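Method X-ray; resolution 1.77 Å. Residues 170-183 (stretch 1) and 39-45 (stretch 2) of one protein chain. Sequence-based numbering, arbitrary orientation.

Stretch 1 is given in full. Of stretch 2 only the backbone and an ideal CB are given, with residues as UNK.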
ATOM      1  N   LYS A 170       9.031   7.306   7.526  1.00 17.67           N
ATOM      2  CA  LYS A 170      10.482   7.446   7.442  1.00 17.95           C
ATOM      3  C   LYS A 170      11.073   6.820   6.185  1.00 15.73           C
ATOM      4  O   LYS A 170      12.103   7.292   5.701  1.00 15.76           O
ATOM      5  CB  LYS A 170      11.135   6.797   8.672  1.00 18.47           C
ATOM      6  CG  LYS A 170      10.778   7.491   9.968  1.00 24.77           C
ATOM      7  CD  LYS A 170      11.590   6.931  11.113  1.00 26.89           C
ATOM      8  CE  LYS A 170      10.911   5.734  11.720  1.00 28.62           C
ATOM      9  NZ  LYS A 170      11.575   5.343  12.999  1.00 32.92           N
ATOM     10  N   ASN A 171      10.429   5.784   5.632  1.00 16.27           N
ATOM     11  CA  ASN A 171      11.115   4.857   4.729  1.00 15.32           C
ATOM     12  C   ASN A 171      10.590   4.864   3.294  1.00 16.50           C
ATOM     13  O   ASN A 171      11.226   4.255   2.413  1.00 16.02           O
ATOM     14  CB  ASN A 171      11.024   3.426   5.272  1.00 16.18           C
ATOM     15  CG  ASN A 171      11.876   3.209   6.522  1.00 19.01           C
ATOM     16  OD1 ASN A 171      12.709   4.045   6.882  1.00 20.88           O
ATOM     17  ND2 ASN A 171      11.676   2.065   7.183  1.00 18.95           N
ATOM     18  N   THR A 172       9.458   5.517   3.030  1.00 17.00           N
ATOM     19  CA  THR A 172       8.917   5.479   1.673  1.00 16.41           C
ATOM     20  C   THR A 172       9.876   6.132   0.688  1.00 17.25           C
ATOM     21  O   THR A 172      10.180   5.562  -0.369  1.00 15.05           O
ATOM     22  CB  THR A 172       7.556   6.167   1.611  1.00 15.42           C
ATOM     23  OG1 THR A 172       6.617   5.453   2.414  1.00 17.71           O
ATOM     24  CG2 THR A 172       7.049   6.182   0.156  1.00 14.18           C
ATOM     25  N   LEU A 173      10.358   7.343   1.022  1.00 14.86           N
ATOM     26  CA  LEU A 173      11.240   8.065   0.103  1.00 16.32           C
ATOM     27  C   LEU A 173      12.630   7.449   0.041  1.00 16.27           C
ATOM     28  O   LEU A 173      13.160   7.274  -1.077  1.00 15.35           O
ATOM     29  CB  LEU A 173      11.279   9.554   0.481  1.00 15.48           C
ATOM     30  CG  LEU A 173       9.904  10.196   0.361  1.00 20.11           C
ATOM     31  CD1 LEU A 173       9.988  11.688   0.696  1.00 20.48           C
ATOM     32  CD2 LEU A 173       9.361   9.982  -1.066  1.00 19.74           C
ATOM     33  N   PRO A 174      13.279   7.104   1.160  1.00 15.95           N
ATOM     34  CA  PRO A 174      14.523   6.323   1.046  1.00 16.30           C
ATOM     35  C   PRO A 174      14.355   5.065   0.211  1.00 16.40           C
ATOM     36  O   PRO A 174      15.259   4.732  -0.558  1.00 17.13           O
ATOM     37  CB  PRO A 174      14.863   5.998   2.505  1.00 16.47           C
ATOM     38  CG  PRO A 174      14.344   7.169   3.274  1.00 15.50           C
ATOM     39  CD  PRO A 174      13.006   7.476   2.565  1.00 13.46           C
ATOM     40  N   SER A 175      13.236   4.339   0.361  1.00 14.13           N
ATOM     41  CA  SER A 175      13.069   3.113  -0.421  1.00 15.66           C
ATOM     42  C   SER A 175      13.028   3.416  -1.915  1.00 16.77           C
ATOM     43  O   SER A 175      13.563   2.653  -2.728  1.00 17.60           O
ATOM     44  CB  SER A 175      11.790   2.382  -0.010  1.00 16.12           C
ATOM     45  OG  SER A 175      11.914   1.834   1.290  1.00 16.68           O
ATOM     46  N   MET A 176      12.382   4.520  -2.302  1.00 14.36           N
ATOM     47  CA  MET A 176      12.338   4.856  -3.725  1.00 17.43           C
ATOM     48  C   MET A 176      13.704   5.290  -4.243  1.00 18.79           C
ATOM     49  O   MET A 176      14.068   4.962  -5.377  1.00 19.76           O
ATOM     50  CB  MET A 176      11.300   5.956  -3.999  1.00 12.39           C
ATOM     51  CG  MET A 176       9.832   5.552  -3.836  1.00 12.84           C
ATOM     52  SD  MET A 176       9.384   4.092  -4.819  1.00 18.87           S
ATOM     53  CE  MET A 176       9.806   4.694  -6.463  1.00 18.54           C
ATOM     54  N   ARG A 177      14.488   6.030  -3.443  1.00 14.22           N
ATOM     55  CA  ARG A 177      15.830   6.373  -3.908  1.00 15.86           C
ATOM     56  C   ARG A 177      16.667   5.112  -4.091  1.00 16.23           C
ATOM     57  O   ARG A 177      17.354   4.950  -5.114  1.00 17.32           O
ATOM     58  CB  ARG A 177      16.526   7.334  -2.930  1.00 16.20           C
ATOM     59  CG  ARG A 177      17.939   7.740  -3.417  1.00 16.54           C
ATOM     60  CD  ARG A 177      18.592   8.839  -2.538  1.00 15.35           C
ATOM     61  NE  ARG A 177      17.782  10.058  -2.532  1.00 16.09           N
ATOM     62  CZ  ARG A 177      16.961  10.395  -1.537  1.00 17.12           C
ATOM     63  NH1 ARG A 177      16.856   9.633  -0.459  1.00 15.13           N
ATOM     64  NH2 ARG A 177      16.231  11.498  -1.622  1.00 15.76           N
ATOM     65  N   LEU A 178      16.589   4.194  -3.124  1.00 16.69           N
ATOM     66  CA  LEU A 178      17.314   2.927  -3.206  1.00 16.89           C
ATOM     67  C   LEU A 178      16.922   2.120  -4.446  1.00 16.65           C
ATOM     68  O   LEU A 178      17.787   1.547  -5.128  1.00 16.47           O
ATOM     69  CB  LEU A 178      17.051   2.113  -1.936  1.00 17.20           C
ATOM     70  CG  LEU A 178      17.389   0.628  -1.971  1.00 19.68           C
ATOM     71  CD1 LEU A 178      18.909   0.473  -1.987  1.00 16.03           C
ATOM     72  CD2 LEU A 178      16.802   0.004  -0.712  1.00 21.18           C
ATOM     73  N   LEU A 179      15.621   2.012  -4.725  1.00 18.89           N
ATOM     74  CA  LEU A 179      15.185   1.316  -5.935  1.00 19.68           C
ATOM     75  C   LEU A 179      15.706   2.010  -7.188  1.00 19.85           C
ATOM     76  O   LEU A 179      16.122   1.344  -8.147  1.00 19.61           O
ATOM     77  CB  LEU A 179      13.656   1.228  -5.984  1.00 19.22           C
ATOM     78  CG  LEU A 179      13.057   0.153  -5.079  1.00 21.96           C
ATOM     79  CD1 LEU A 179      11.515   0.198  -5.054  1.00 19.41           C
ATOM     80  CD2 LEU A 179      13.556  -1.237  -5.491  1.00 23.36           C
ATOM     81  N   GLY A 180      15.682   3.344  -7.203  1.00 19.44           N
ATOM     82  CA  GLY A 180      16.208   4.070  -8.349  1.00 19.09           C
ATOM     83  C   GLY A 180      17.682   3.798  -8.574  1.00 19.39           C
ATOM     84  O   GLY A 180      18.137   3.690  -9.712  1.00 21.52           O
ATOM     85  N   LYS A 181      18.449   3.678  -7.486  1.00 19.02           N
ATOM     86  CA  LYS A 181      19.867   3.361  -7.602  1.00 19.17           C
ATOM     87  C   LYS A 181      20.084   1.906  -8.016  1.00 21.00           C
ATOM     88  O   LYS A 181      20.888   1.620  -8.918  1.00 20.34           O
ATOM     89  CB  LYS A 181      20.566   3.678  -6.275  1.00 17.67           C
ATOM     90  CG  LYS A 181      22.083   3.550  -6.298  1.00 20.04           C
ATOM     91  CD  LYS A 181      22.706   4.108  -5.041  1.00 19.24           C
ATOM     92  CE  LYS A 181      24.216   4.007  -5.101  1.00 19.30           C
ATOM     93  NZ  LYS A 181      24.904   4.565  -3.891  1.00 18.99           N
ATOM     94  N   ALA A 182      19.378   0.973  -7.370  1.00 18.39           N
ATOM     95  CA  ALA A 182      19.588  -0.444  -7.644  1.00 22.64           C
ATOM     96  C   ALA A 182      19.104  -0.835  -9.031  1.00 21.63           C
ATOM     97  O   ALA A 182      19.632  -1.777  -9.624  1.00 21.81           O
ATOM     98  CB  ALA A 182      18.872  -1.298  -6.597  1.00 22.26           C
ATOM     99  N   LEU A 183      18.098  -0.146  -9.558  1.00 21.81           N
ATOM    100  CA  LEU A 183      17.532  -0.507 -10.852  1.00 21.63           C
ATOM    101  C   LEU A 183      17.944   0.454 -11.955  1.00 23.18           C
ATOM    102  O   LEU A 183      17.409   0.365 -13.065  1.00 23.47           O
ATOM    103  CB  LEU A 183      16.013  -0.576 -10.763  1.00 20.36           C
ATOM    104  CG  LEU A 183      15.521  -1.504  -9.654  1.00 21.84           C
ATOM    105  CD1 LEU A 183      14.022  -1.489  -9.548  1.00 24.32           C
ATOM    106  CD2 LEU A 183      16.042  -2.919  -9.928  1.00 25.61           C
ATOM    107  N   UNK A  39      29.219   0.864  -7.060  1.00 43.03           N
ATOM    108  CA  UNK A  39      28.834  -0.476  -7.466  1.00 31.09           C
ATOM    109  C   UNK A  39      28.088  -1.186  -6.344  1.00 27.21           C
ATOM    110  O   UNK A  39      27.725  -2.341  -6.495  1.00 30.17           O
ATOM    111  CB  UNK A  39      30.066  -1.283  -7.881  1.00 31.09           C
ATOM    112  N   UNK A  40      27.869  -0.510  -5.218  1.00 27.03           N
ATOM    113  CA  UNK A  40      27.047  -1.065  -4.152  1.00 26.35           C
ATOM    114  C   UNK A  40      25.831  -0.183  -3.894  1.00 26.51           C
ATOM    115  O   UNK A  40      25.733   0.953  -4.376  1.00 24.41           O
ATOM    116  CB  UNK A  40      27.868  -1.225  -2.871  1.00 26.35           C
ATOM    117  N   UNK A  41      24.878  -0.743  -3.143  1.00 20.80           N
ATOM    118  CA  UNK A  41      23.812   0.024  -2.510  1.00 20.93           C
ATOM    119  C   UNK A  41      23.770  -0.369  -1.037  1.00 23.64           C
ATOM    120  O   UNK A  41      24.125  -1.487  -0.664  1.00 23.39           O
ATOM    121  CB  UNK A  41      22.464  -0.220  -3.191  1.00 20.93           C
ATOM    122  N   UNK A  42      23.376   0.569  -0.189  1.00 19.28           N
ATOM    123  CA  UNK A  42      23.007   0.252   1.184  1.00 19.79           C
ATOM    124  C   UNK A  42      21.486   0.172   1.216  1.00 20.02           C
ATOM    125  O   UNK A  42      20.809   1.155   0.883  1.00 19.22           O
ATOM    126  CB  UNK A  42      23.542   1.288   2.175  1.00 19.79           C
ATOM    127  N   UNK A  43      20.943  -0.980   1.606  1.00 19.68           N
ATOM    128  CA  UNK A  43      19.494  -1.129   1.480  1.00 20.66           C
ATOM    129  C   UNK A  43      18.785  -0.742   2.785  1.00 19.50           C
ATOM    130  O   UNK A  43      19.393  -0.237   3.734  1.00 18.91           O
ATOM    131  CB  UNK A  43      19.142  -2.567   1.094  1.00 20.66           C
ATOM    132  N   UNK A  44      17.464  -0.949   2.824  1.00 18.19           N
ATOM    133  CA  UNK A  44      16.702  -0.462   3.973  1.00 19.26           C
ATOM    134  C   UNK A  44      16.920  -1.310   5.214  1.00 21.29           C
ATOM    135  O   UNK A  44      16.526  -0.893   6.311  1.00 22.67           O
ATOM    136  CB  UNK A  44      15.210  -0.423   3.635  1.00 19.26           C
ATOM    137  N   UNK A  45      17.551  -2.474   5.073  1.00 19.99           N
ATOM    138  CA  UNK A  45      17.995  -3.255   6.221  1.00 21.06           C
ATOM    139  C   UNK A  45      19.398  -2.866   6.683  1.00 25.64           C
ATOM    140  O   UNK A  45      19.881  -3.399   7.691  1.00 25.68           O
ATOM    141  CB  UNK A  45      17.959  -4.746   5.880  1.00 21.06           C
TER

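Stretch 2 runs nearly antiparallel to the helix of stretch 1, its strand axis 9.0 Å away at closest approach, so the helix offers it one face: Asn 171, Pro 174, Ser 175, Leu 178, Lys 181 and Ala 182.

Position 39 points its CB away from the helix, with nothing of stretch 1 within 5.5 Å. Almost any residue would be compatible with this view; the deposited one is Ala 39.

Position 40 has extended angles (-119/166) and also points away, so stretch 1 hardly restricts its side chain, although a beta-branched residue suits the strand. It is Thr 40. Its contribution comes from the backbone, where the O of Thr 40 lies 3.5 Å from CE of Lys 181.

Position 41 turns toward the helix. Its ideal CB is 3.8 Å from Leu 178 CD1, 4.7 Å from Lys 181 CD and 5.1 Å from Ala 182 CB, a surface of carbon that asks for a compact apolar side chain; valine, isoleucine or perhaps leucine would do, and the extended backbone (-129/149) favours the branched ones. The residue is Val 41, with chi1 in m. Its CG1 packs 3.8 Å from CG of Lys 181 and 4.3 Å from CB of Ala 182, so the aliphatic part of the lysine extends the apolar surface.

Position 42, still extended, points away again, as strand alternation requires. Polar or beta-branched residues fit, and Thr 42 is found; toward the helix it presents its backbone O, 3.5 Å from Leu 178 CD1.

At position 43 the CB lies sideways, 3.9 Å from Leu 178 CD2. A side chain can brush the leucine and then lead off, so small or polar residues are plausible. Asp 43 does this: its CB stays beside the leucine while its carboxylate leads away, and OD1 accepts a weak hydrogen bond from the backbone N of position 45 (2.9 Å).

Position 44 points toward the helix, but its CB is still 4.6 Å from both Ser 175 OG and Leu 178 CD2. That leaves room for a longer chain along Leu 178, Ser 175, Pro 174 and Asn 171; methionine or leucine would suit. Met 44, all three chi angles in m, covers them in succession: its CG lies 3.8 Å from CD2 of Leu 178 and 3.5 Å from OG of Ser 175, its SD 3.8 Å from CB of Pro 174, and its CE 3.5 Å from OD1 of Asn 171.

Position 45 is out of reach, leaving the choice open; Ala 45 occupies it.

Stretch 2 39-45: ATVTDMA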
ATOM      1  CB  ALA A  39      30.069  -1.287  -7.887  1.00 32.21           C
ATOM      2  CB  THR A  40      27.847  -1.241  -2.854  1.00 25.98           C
ATOM      3  OG1 THR A  40      28.084   0.038  -2.238  1.00 26.62           O
ATOM      4  CG2 THR A  40      29.170  -1.931  -3.137  1.00 29.86           C
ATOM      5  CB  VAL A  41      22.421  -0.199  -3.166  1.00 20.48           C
ATOM      6  CG1 VAL A  41      22.436   0.160  -4.651  1.00 24.12           C
ATOM      7  CG2 VAL A  41      21.919  -1.635  -2.947  1.00 21.35           C
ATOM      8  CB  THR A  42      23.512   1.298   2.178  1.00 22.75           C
ATOM      9  OG1 THR A  42      24.941   1.417   2.083  1.00 21.97           O
ATOM     10  CG2 THR A  42      23.135   0.885   3.607  1.00 26.29           C
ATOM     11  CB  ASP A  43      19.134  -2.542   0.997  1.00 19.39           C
ATOM     12  CG  ASP A  43      19.272  -3.619   2.076  1.00 18.03           C
ATOM     13  OD1 ASP A  43      19.611  -3.312   3.227  1.00 19.80           O
ATOM     14  OD2 ASP A  43      19.036  -4.803   1.736  1.00 19.74           O
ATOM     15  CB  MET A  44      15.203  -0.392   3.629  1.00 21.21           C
ATOM     16  CG  MET A  44      14.914   0.612   2.528  1.00 19.86           C
ATOM     17  SD  MET A  44      15.546   2.251   2.938  1.00 22.13           S
ATOM     18  CE  MET A  44      14.621   2.565   4.413  1.00 19.94           C
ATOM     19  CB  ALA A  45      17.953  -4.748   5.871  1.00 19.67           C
TER
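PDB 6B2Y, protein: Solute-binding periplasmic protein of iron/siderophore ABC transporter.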